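Local coordinates for TT1561 protein (Thermus thermophilus, PDB 1UF3), which is of unknown function but binds calcium ions and is a predicted phosphoesterase of the calcineurin-like metallophosphoesterase superfamily, at residues A54-L59 with R82-V87; A46-D51 with I77-R82; L18-K23 with G205-G210. All coordinates share one frame; numbering follows the deposited sequence.

Contact 1: A54-L59 with R82-V87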
loop_
_atom_site.group_PDB
_atom_site.type_symbol
_atom_site.label_atom_id
_atom_site.label_comp_id
_atom_site.label_asym_id
_atom_site.label_seq_id
_atom_site.Cartn_x
_atom_site.Cartn_y
_atom_site.Cartn_z
ATOM N N ALA A 54 -6.450 0.057 -31.523
ATOM C CA ALA A 54 -7.340 -0.719 -30.657
ATOM C C ALA A 54 -6.521 -1.658 -29.758
ATOM O O ALA A 54 -6.836 -1.842 -28.585
ATOM C CB ALA A 54 -8.341 -1.522 -31.505
ATOM N N PHE A 55 -5.482 -2.253 -30.347
ATOM C CA PHE A 55 -4.556 -3.162 -29.655
ATOM C C PHE A 55 -3.917 -2.419 -28.442
ATOM O O PHE A 55 -3.981 -2.873 -27.314
ATOM C CB PHE A 55 -3.458 -3.588 -30.641
ATOM C CG PHE A 55 -2.487 -4.583 -30.083
ATOM C CD1 PHE A 55 -2.695 -5.952 -30.263
ATOM C CD2 PHE A 55 -1.354 -4.158 -29.381
ATOM C CE1 PHE A 55 -1.783 -6.895 -29.751
ATOM C CE2 PHE A 55 -0.440 -5.085 -28.865
ATOM C CZ PHE A 55 -0.655 -6.458 -29.051
ATOM N N PHE A 56 -3.308 -1.268 -28.703
ATOM C CA PHE A 56 -2.678 -0.466 -27.650
ATOM C C PHE A 56 -3.644 0.063 -26.591
ATOM O O PHE A 56 -3.297 0.172 -25.408
ATOM C CB PHE A 56 -1.901 0.666 -28.300
ATOM C CG PHE A 56 -0.656 0.202 -28.986
ATOM C CD1 PHE A 56 -0.297 0.698 -30.220
ATOM C CD2 PHE A 56 0.172 -0.747 -28.375
ATOM C CE1 PHE A 56 0.864 0.269 -30.854
ATOM C CE2 PHE A 56 1.336 -1.177 -29.004
ATOM C CZ PHE A 56 1.679 -0.668 -30.246
ATOM N N ARG A 57 -4.872 0.366 -26.993
ATOM C CA ARG A 57 -5.862 0.847 -26.037
ATOM C C ARG A 57 -6.130 -0.243 -24.996
ATOM O O ARG A 57 -6.243 0.029 -23.792
ATOM C CB ARG A 57 -7.157 1.203 -26.768
ATOM C CG ARG A 57 -8.221 1.770 -25.866
ATOM C CD ARG A 57 -8.528 3.220 -26.212
ATOM N NE ARG A 57 -9.333 3.843 -25.158
ATOM C CZ ARG A 57 -9.680 5.126 -25.126
ATOM N NH1 ARG A 57 -9.298 5.950 -26.098
ATOM N NH2 ARG A 57 -10.400 5.587 -24.109
ATOM N N ILE A 58 -6.242 -1.479 -25.472
ATOM C CA ILE A 58 -6.485 -2.625 -24.600
ATOM C C ILE A 58 -5.252 -2.902 -23.732
ATOM O O ILE A 58 -5.386 -3.141 -22.545
ATOM C CB ILE A 58 -6.847 -3.894 -25.445
ATOM C CG1 ILE A 58 -8.338 -3.852 -25.795
ATOM C CG2 ILE A 58 -6.497 -5.192 -24.685
ATOM C CD1 ILE A 58 -8.722 -4.730 -26.972
ATOM N N LEU A 59 -4.063 -2.841 -24.321
ATOM C CA LEU A 59 -2.834 -3.094 -23.560
ATOM C C LEU A 59 -2.622 -2.032 -22.483
ATOM O O LEU A 59 -2.139 -2.334 -21.391
ATOM C CB LEU A 59 -1.633 -3.099 -24.487
ATOM C CG LEU A 59 -0.428 -3.995 -24.192
ATOM C CD1 LEU A 59 0.762 -3.384 -24.889
ATOM C CD2 LEU A 59 -0.161 -4.145 -22.720
ATOM N N ARG A 82 3.707 4.809 -35.271
ATOM C CA ARG A 82 2.885 5.966 -34.944
ATOM C C ARG A 82 1.908 5.722 -33.829
ATOM O O ARG A 82 1.711 6.586 -32.957
ATOM C CB ARG A 82 2.102 6.470 -36.152
ATOM C CG ARG A 82 1.424 7.823 -35.856
ATOM C CD ARG A 82 1.321 8.687 -37.097
ATOM N NE ARG A 82 1.020 10.074 -36.744
ATOM C CZ ARG A 82 0.696 11.021 -37.619
ATOM N NH1 ARG A 82 0.624 10.745 -38.916
ATOM N NH2 ARG A 82 0.455 12.251 -37.195
ATOM N N GLU A 83 1.275 4.553 -33.867
ATOM C CA GLU A 83 0.299 4.197 -32.863
ATOM C C GLU A 83 0.962 3.907 -31.512
ATOM O O GLU A 83 0.336 4.085 -30.465
ATOM C CB GLU A 83 -0.539 3.002 -33.341
ATOM C CG GLU A 83 -1.389 3.325 -34.579
ATOM C CD GLU A 83 -2.345 4.489 -34.335
ATOM O OE1 GLU A 83 -2.649 5.226 -35.299
ATOM O OE2 GLU A 83 -2.805 4.664 -33.185
ATOM N N ALA A 84 2.201 3.429 -31.541
ATOM C CA ALA A 84 2.940 3.164 -30.300
ATOM C C ALA A 84 3.249 4.555 -29.717
ATOM O O ALA A 84 3.051 4.804 -28.531
ATOM C CB ALA A 84 4.259 2.431 -30.599
ATOM N N ALA A 85 3.718 5.447 -30.582
ATOM C CA ALA A 85 4.044 6.802 -30.181
ATOM C C ALA A 85 2.820 7.483 -29.554
ATOM O O ALA A 85 2.947 8.120 -28.505
ATOM C CB ALA A 85 4.560 7.592 -31.382
ATOM N N ASN A 86 1.642 7.326 -30.172
ATOM C CA ASN A 86 0.390 7.913 -29.658
ATOM C C ASN A 86 0.013 7.431 -28.246
ATOM O O ASN A 86 -0.252 8.237 -27.351
ATOM C CB ASN A 86 -0.813 7.604 -30.592
ATOM C CG ASN A 86 -0.701 8.279 -31.959
ATOM O OD1 ASN A 86 0.020 9.262 -32.123
ATOM N ND2 ASN A 86 -1.426 7.750 -32.947
ATOM N N VAL A 87 -0.047 6.120 -28.034
ATOM C CA VAL A 87 -0.423 5.637 -26.704
ATOM C C VAL A 87 0.661 5.951 -25.655
ATOM O O VAL A 87 0.351 6.189 -24.504
ATOM C CB VAL A 87 -0.668 4.104 -26.680
ATOM C CG1 VAL A 87 0.636 3.364 -26.796
ATOM C CG2 VAL A 87 -1.372 3.716 -25.411
#
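Phe56 and Val87 mark the closest backbone approach of two helical segments, 54-59 and 82-87, with 6.6 Å between Phe56 CA and Val87 CA. The segment axes come within 9.8 Å and run in broadly the same direction, crossing at -33°. The two helices are neighbours alongside the sheet of strands 35-39, 66-69 and 94-96, flanking it as in other calcineurin-like metallophosphoesterases. One aromatic side chain does most of the bridging. Phe56 carries its CG anti to its own carbonyl carbon (chi1 -72°), which sends the ring out from helix 49-59 against one turn of helix 77-90. Its CD1 and CE1 side lies against backbone as much as side chain: CD1 comes to 3.5 Å from the carbonyl O of Glu83, and CE1 to 3.5 Å from the amide N of Ala84, both approached obliquely to the ring. The CB of Glu83 sits in the ring plane at its edge, 3.9 Å from Phe56 CD1. Farther round the rim, CE1 and CZ of Phe56 rest on the methyl of Ala84, CB of Ala84 lying 4.0 Å from CE1. At the root of the ring, Val87 crosses Phe56 at about a right angle; its CB and CG1 pack on Phe56 CB, while CG2 reaches the backbone O of Phe56. The carboxylate of Glu83 turns along its own helix, where Asn86 ND2 gives OE2 a weak bond of 3.4 Å. Tyr68 meets the Phe56 ring with planes at about 35°, and Met94 of strand 94-96 touches both Leu59 and Val87. The Glu83 carbonyl O beside the ring already accepts the i+4 helical bond from Val87 N. The fit therefore depends on shape and apolar packing, not on polar bonds between the segments.

Contact 2: A46-D51 with I77-R82. With CA (calcium ion), chain I.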
loop_
_atom_site.group_PDB
_atom_site.type_symbol
_atom_site.label_atom_id
_atom_site.label_comp_id
_atom_site.label_asym_id
_atom_site.label_seq_id
_atom_site.Cartn_x
_atom_site.Cartn_y
_atom_site.Cartn_z
ATOM N N ALA A 46 -2.064 -7.596 -42.796
ATOM C CA ALA A 46 -3.270 -6.903 -43.273
ATOM C C ALA A 46 -3.696 -5.698 -42.446
ATOM O O ALA A 46 -4.226 -4.733 -42.983
ATOM C CB ALA A 46 -4.444 -7.895 -43.363
ATOM N N ALA A 47 -3.490 -5.773 -41.138
ATOM C CA ALA A 47 -3.864 -4.696 -40.233
ATOM C C ALA A 47 -3.299 -3.337 -40.629
ATOM O O ALA A 47 -2.208 -3.229 -41.248
ATOM C CB ALA A 47 -3.437 -5.052 -38.818
ATOM N N LYS A 48 -4.063 -2.306 -40.277
ATOM C CA LYS A 48 -3.710 -0.905 -40.540
ATOM C C LYS A 48 -3.674 -0.100 -39.227
ATOM O O LYS A 48 -3.988 -0.614 -38.158
ATOM C CB LYS A 48 -4.736 -0.259 -41.484
ATOM C CG LYS A 48 -4.830 -0.896 -42.869
ATOM C CD LYS A 48 -5.706 -0.042 -43.808
ATOM C CE LYS A 48 -5.581 -0.477 -45.269
ATOM N NZ LYS A 48 -6.241 -1.793 -45.532
ATOM N N SER A 49 -3.321 1.176 -39.327
ATOM C CA SER A 49 -3.230 2.039 -38.152
ATOM C C SER A 49 -4.313 1.857 -37.097
ATOM O O SER A 49 -4.010 1.588 -35.929
ATOM C CB SER A 49 -3.190 3.500 -38.586
ATOM O OG SER A 49 -2.032 3.756 -39.357
ATOM N N ARG A 50 -5.575 1.992 -37.495
ATOM C CA ARG A 50 -6.666 1.875 -36.540
ATOM C C ARG A 50 -6.680 0.581 -35.740
ATOM O O ARG A 50 -7.197 0.551 -34.625
ATOM C CB ARG A 50 -8.022 2.064 -37.229
ATOM C CG ARG A 50 -8.304 1.100 -38.375
ATOM C CD ARG A 50 -9.711 1.322 -38.968
ATOM N NE ARG A 50 -10.107 2.733 -38.933
ATOM C CZ ARG A 50 -10.797 3.293 -37.940
ATOM N NH1 ARG A 50 -11.181 2.563 -36.898
ATOM N NH2 ARG A 50 -11.084 4.591 -37.972
ATOM N N ASP A 51 -6.121 -0.485 -36.309
ATOM C CA ASP A 51 -6.083 -1.772 -35.620
ATOM C C ASP A 51 -5.051 -1.712 -34.485
ATOM O O ASP A 51 -5.285 -2.201 -33.381
ATOM C CB ASP A 51 -5.702 -2.883 -36.614
ATOM C CG ASP A 51 -6.651 -2.952 -37.809
ATOM O OD1 ASP A 51 -7.851 -3.129 -37.565
ATOM O OD2 ASP A 51 -6.192 -2.838 -38.969
ATOM N N ILE A 77 6.453 -0.324 -41.118
ATOM C CA ILE A 77 6.963 0.023 -39.795
ATOM C C ILE A 77 6.322 1.274 -39.186
ATOM O O ILE A 77 6.039 1.324 -37.993
ATOM C CB ILE A 77 8.520 0.212 -39.869
ATOM C CG1 ILE A 77 9.114 0.518 -38.485
ATOM C CG2 ILE A 77 8.849 1.345 -40.813
ATOM C CD1 ILE A 77 9.043 -0.620 -37.504
ATOM N N TRP A 78 6.067 2.273 -40.019
ATOM C CA TRP A 78 5.514 3.533 -39.549
ATOM C C TRP A 78 4.124 3.501 -38.952
ATOM O O TRP A 78 3.782 4.395 -38.163
ATOM C CB TRP A 78 5.598 4.575 -40.673
ATOM C CG TRP A 78 6.994 4.691 -41.262
ATOM C CD1 TRP A 78 7.355 4.425 -42.548
ATOM C CD2 TRP A 78 8.196 5.138 -40.595
ATOM N NE1 TRP A 78 8.694 4.674 -42.728
ATOM C CE2 TRP A 78 9.235 5.113 -41.548
ATOM C CE3 TRP A 78 8.485 5.562 -39.289
ATOM C CZ2 TRP A 78 10.552 5.492 -41.247
ATOM C CZ3 TRP A 78 9.807 5.945 -38.981
ATOM C CH2 TRP A 78 10.819 5.905 -39.960
ATOM N N GLU A 79 3.316 2.498 -39.298
ATOM C CA GLU A 79 1.974 2.409 -38.721
ATOM C C GLU A 79 2.075 1.929 -37.275
ATOM O O GLU A 79 1.467 2.513 -36.358
ATOM C CB GLU A 79 1.075 1.458 -39.527
ATOM C CG GLU A 79 0.863 1.922 -40.965
ATOM C CD GLU A 79 -0.391 1.337 -41.629
ATOM O OE1 GLU A 79 -0.747 1.859 -42.700
ATOM O OE2 GLU A 79 -1.013 0.381 -41.101
ATOM N N TYR A 80 2.820 0.846 -37.078
ATOM C CA TYR A 80 3.057 0.316 -35.730
ATOM C C TYR A 80 3.689 1.466 -34.919
ATOM O O TYR A 80 3.215 1.802 -33.840
ATOM C CB TYR A 80 4.040 -0.875 -35.791
ATOM C CG TYR A 80 4.854 -1.159 -34.509
ATOM C CD1 TYR A 80 4.306 -1.893 -33.454
ATOM C CD2 TYR A 80 6.169 -0.704 -34.375
ATOM C CE1 TYR A 80 5.047 -2.175 -32.294
ATOM C CE2 TYR A 80 6.926 -0.984 -33.212
ATOM C CZ TYR A 80 6.359 -1.722 -32.182
ATOM O OH TYR A 80 7.097 -2.050 -31.049
ATOM N N LEU A 81 4.735 2.077 -35.471
ATOM C CA LEU A 81 5.451 3.151 -34.780
ATOM C C LEU A 81 4.591 4.365 -34.383
ATOM O O LEU A 81 4.725 4.894 -33.269
ATOM C CB LEU A 81 6.638 3.632 -35.619
ATOM C CG LEU A 81 7.716 4.389 -34.815
ATOM C CD1 LEU A 81 8.416 3.384 -33.871
ATOM C CD2 LEU A 81 8.753 5.036 -35.731
ATOM N N ARG A 82 3.707 4.809 -35.271
ATOM C CA ARG A 82 2.885 5.966 -34.944
ATOM C C ARG A 82 1.908 5.722 -33.829
ATOM O O ARG A 82 1.711 6.586 -32.957
ATOM C CB ARG A 82 2.102 6.470 -36.152
ATOM C CG ARG A 82 1.424 7.823 -35.856
ATOM C CD ARG A 82 1.321 8.687 -37.097
ATOM N NE ARG A 82 1.020 10.074 -36.744
ATOM C CZ ARG A 82 0.696 11.021 -37.619
ATOM N NH1 ARG A 82 0.624 10.745 -38.916
ATOM N NH2 ARG A 82 0.455 12.251 -37.195
HETATM CA CA CA I . -0.089 -3.553 -42.008
HETATM O O HOH W 1 -3.393 2.841 -41.770
HETATM O O HOH W 2 0.453 -1.691 -40.367
HETATM O O HOH W 3 -0.897 -1.535 -43.189
HETATM O O HOH W 4 -0.603 -3.428 -44.760
HETATM O O HOH W 5 0.199 -4.945 -39.971
#
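A second-shell metal contact joins the loop leading into helix 49-59 to the first turns of helix 77-90, beside a bound calcium ion. Ala47 supplies the direct ligand, its carbonyl O standing 2.3 Å from the calcium, and the carbonyl oxygens of Lys45 and Ala75 also bind this ion. Glu79 belongs to this calcium site but here acts through water: its OE2 accepts from water 2 at 2.6 Å and from water 3 at 2.8 Å, and both waters coordinate the calcium. With CG beside the backbone N (chi1 -62°) and the rest of the chain extended, the carboxylate is carried across to the loop. There OE2 also lies 3.0 Å from Ser49 N and close to Lys48 CA, while OE1 takes a weak bond from water 1, which itself accepts from Ser49 N. Ser49 OG lies alongside the Glu79 chain, 3.7 Å from Glu79 CD, so the first helical residue covers the acid's stem. The carboxylate faces the start of helix 49-59 and the calcium, a setting that probably suits a negative group. The backbone N-H of Lys48, at the N-cap, points almost straight at Asp51 OD2 (2.6 Å, 175°), which accepts with its anti lone pair, as in one half of a capping box. Were Glu79 replaced by alanine, two of the calcium's waters would lose their shared carboxylate acceptor, and the ion's hydration shell on this side would probably be less firmly placed. Deeper in the fold, Tyr80 on helix 77-90 packs on Leu42 and Pro70 and bonds through OH to Asn96 of strand 94-96. Trp78 and Leu81 of the same helix pack against Pro123 and Tyr138 of a neighbouring subunit.

Contact 3: L18-K23 with G205-G210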
loop_
_atom_site.group_PDB
_atom_site.type_symbol
_atom_site.label_atom_id
_atom_site.label_comp_id
_atom_site.label_asym_id
_atom_site.label_seq_id
_atom_site.Cartn_x
_atom_site.Cartn_y
_atom_site.Cartn_z
ATOM N N LEU A 18 -7.595 -9.647 -30.283
ATOM C CA LEU A 18 -7.901 -8.716 -29.203
ATOM C C LEU A 18 -8.601 -9.333 -28.003
ATOM O O LEU A 18 -8.480 -8.834 -26.875
ATOM C CB LEU A 18 -8.751 -7.559 -29.734
ATOM C CG LEU A 18 -8.084 -6.799 -30.875
ATOM C CD1 LEU A 18 -9.000 -5.707 -31.354
ATOM C CD2 LEU A 18 -6.759 -6.224 -30.408
ATOM N N GLU A 19 -9.356 -10.401 -28.227
ATOM C CA GLU A 19 -10.044 -11.015 -27.105
ATOM C C GLU A 19 -9.008 -11.684 -26.216
ATOM O O GLU A 19 -9.098 -11.631 -24.996
ATOM C CB GLU A 19 -11.090 -12.034 -27.584
ATOM C CG GLU A 19 -12.234 -11.414 -28.381
ATOM C CD GLU A 19 -12.959 -10.288 -27.636
ATOM O OE1 GLU A 19 -13.568 -10.554 -26.573
ATOM O OE2 GLU A 19 -12.923 -9.129 -28.120
ATOM N N ALA A 20 -8.026 -12.318 -26.836
ATOM C CA ALA A 20 -6.965 -12.975 -26.094
ATOM C C ALA A 20 -6.103 -11.908 -25.386
ATOM O O ALA A 20 -5.759 -12.054 -24.209
ATOM C CB ALA A 20 -6.112 -13.810 -27.043
ATOM N N LEU A 21 -5.762 -10.841 -26.105
ATOM C CA LEU A 21 -4.964 -9.756 -25.537
ATOM C C LEU A 21 -5.647 -9.212 -24.293
ATOM O O LEU A 21 -5.004 -8.991 -23.260
ATOM C CB LEU A 21 -4.798 -8.623 -26.541
ATOM C CG LEU A 21 -3.947 -7.444 -26.066
ATOM C CD1 LEU A 21 -2.540 -7.921 -25.800
ATOM C CD2 LEU A 21 -3.931 -6.354 -27.124
ATOM N N GLU A 22 -6.956 -9.009 -24.379
ATOM C CA GLU A 22 -7.677 -8.489 -23.238
ATOM C C GLU A 22 -7.665 -9.442 -22.048
ATOM O O GLU A 22 -7.569 -8.998 -20.896
ATOM C CB GLU A 22 -9.120 -8.161 -23.592
ATOM C CG GLU A 22 -9.804 -7.470 -22.432
ATOM C CD GLU A 22 -11.248 -7.151 -22.690
ATOM O OE1 GLU A 22 -11.527 -6.454 -23.695
ATOM O OE2 GLU A 22 -12.101 -7.590 -21.878
ATOM N N LYS A 23 -7.790 -10.746 -22.313
ATOM C CA LYS A 23 -7.769 -11.725 -21.225
ATOM C C LYS A 23 -6.357 -11.716 -20.630
ATOM O O LYS A 23 -6.177 -11.806 -19.416
ATOM C CB LYS A 23 -8.098 -13.133 -21.744
ATOM C CG LYS A 23 -9.545 -13.334 -22.224
ATOM C CD LYS A 23 -9.681 -14.679 -22.953
ATOM C CE LYS A 23 -11.113 -14.989 -23.382
ATOM N NZ LYS A 23 -11.973 -15.463 -22.262
ATOM N N GLY A 205 5.612 -18.133 -25.125
ATOM C CA GLY A 205 4.392 -18.727 -25.640
ATOM C C GLY A 205 3.803 -17.897 -26.770
ATOM O O GLY A 205 4.235 -16.763 -27.032
ATOM N N ASP A 206 2.800 -18.464 -27.438
ATOM C CA ASP A 206 2.146 -17.800 -28.554
ATOM C C ASP A 206 0.710 -17.464 -28.118
ATOM O O ASP A 206 -0.102 -18.378 -27.892
ATOM C CB ASP A 206 2.149 -18.755 -29.761
ATOM C CG ASP A 206 1.688 -18.090 -31.019
ATOM O OD1 ASP A 206 0.659 -17.409 -30.949
ATOM O OD2 ASP A 206 2.350 -18.241 -32.063
ATOM N N LEU A 207 0.392 -16.169 -27.983
ATOM C CA LEU A 207 -0.947 -15.762 -27.536
ATOM C C LEU A 207 -2.039 -16.133 -28.549
ATOM O O LEU A 207 -3.208 -16.292 -28.183
ATOM C CB LEU A 207 -1.011 -14.247 -27.264
ATOM C CG LEU A 207 -1.641 -13.745 -25.953
ATOM C CD1 LEU A 207 -2.391 -12.457 -26.208
ATOM C CD2 LEU A 207 -2.558 -14.750 -25.355
ATOM N N SER A 208 -1.665 -16.240 -29.818
ATOM C CA SER A 208 -2.625 -16.637 -30.850
ATOM C C SER A 208 -3.073 -18.065 -30.533
ATOM O O SER A 208 -4.134 -18.498 -30.964
ATOM C CB SER A 208 -1.990 -16.595 -32.249
ATOM O OG SER A 208 -1.146 -17.714 -32.463
ATOM N N GLU A 209 -2.252 -18.787 -29.770
ATOM C CA GLU A 209 -2.575 -20.153 -29.375
ATOM C C GLU A 209 -3.029 -20.107 -27.928
ATOM O O GLU A 209 -3.205 -21.151 -27.290
ATOM C CB GLU A 209 -1.350 -21.060 -29.493
ATOM C CG GLU A 209 -0.660 -21.045 -30.853
ATOM C CD GLU A 209 -1.517 -21.628 -31.978
ATOM O OE1 GLU A 209 -1.046 -21.634 -33.133
ATOM O OE2 GLU A 209 -2.653 -22.071 -31.712
ATOM N N GLY A 210 -3.207 -18.882 -27.423
ATOM C CA GLY A 210 -3.642 -18.659 -26.057
ATOM C C GLY A 210 -2.570 -18.769 -24.975
ATOM O O GLY A 210 -2.862 -18.579 -23.799
#
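Ala20 and Leu21 of the helical segment 18-23 meet Leu207 in the short 3-10 turn (207-209) of loop 205-210; the backbones come nearest between Ala20 CA and Gly210 CA, 6.6 Å apart. Leu207 spans the gap with its two methyls used differently. CD1 is pressed against the helix backbone, 3.7 Å from Leu21 N and 3.8 Å from Ala20 C, while CD2 meets the methyl of Ala20 at 4.0 Å from CB. Both Leu207 torsions, chi1 -132° and chi2 -144°, are away from staggered values, and the exact placing of the two methyls is best read with some caution. Ala20 CB also comes to 4.0 Å from Leu207 O, so the alanine methyl rests over both the CD2 branch and the carbonyl of Leu207. The short residue thus lets Leu207 lie directly against the helix backbone, and the three touching residues are buried. Behind this apolar patch the turn is held by its own polar groups: Asp206 OD1 takes a weak bond from Ser208 N at 2.8 Å, the i to i+2 pattern of an Asx turn, and Glu209 N bonds back to Asp206 O. Gly210 leaves the turn at a positive phi of 80°, where glycine is the most easily accommodated residue. The loop passes from strand 199-203 of one sheet of the fold to strand 211-216 of the other, and the backbone of Leu207 is bonded to Ser12 at the end of strand 7-12. The side chains of Leu18 and Leu21 on the same helix pack on Phe55 and Ile58, so this helix stands between the loop and helix 49-59.

Contacts 1 and 2 are successive parts of one interface, between helix 49-59 and helix 77-90; their centres lie about 10 Å apart and their ranges overlap at Arg82. They touch directly, Glu83 CG resting 3.4 Å from Ser49 O, so the helix packing runs on into the calcium-binding end. The centre of contact 3 lies about 17 Å from that of contact 1 and about 19 Å from that of contact 2, yet Leu21 CD2 meets Phe55 CD1 at 3.4 Å. Along the chain, contacts 1 and 2 alternate their segments, and both are nested within the long loop closed by contact 3. Helices 18-25, 49-59 and 77-90 thus pack in succession, linking the late 205-210 loop to the calcium site.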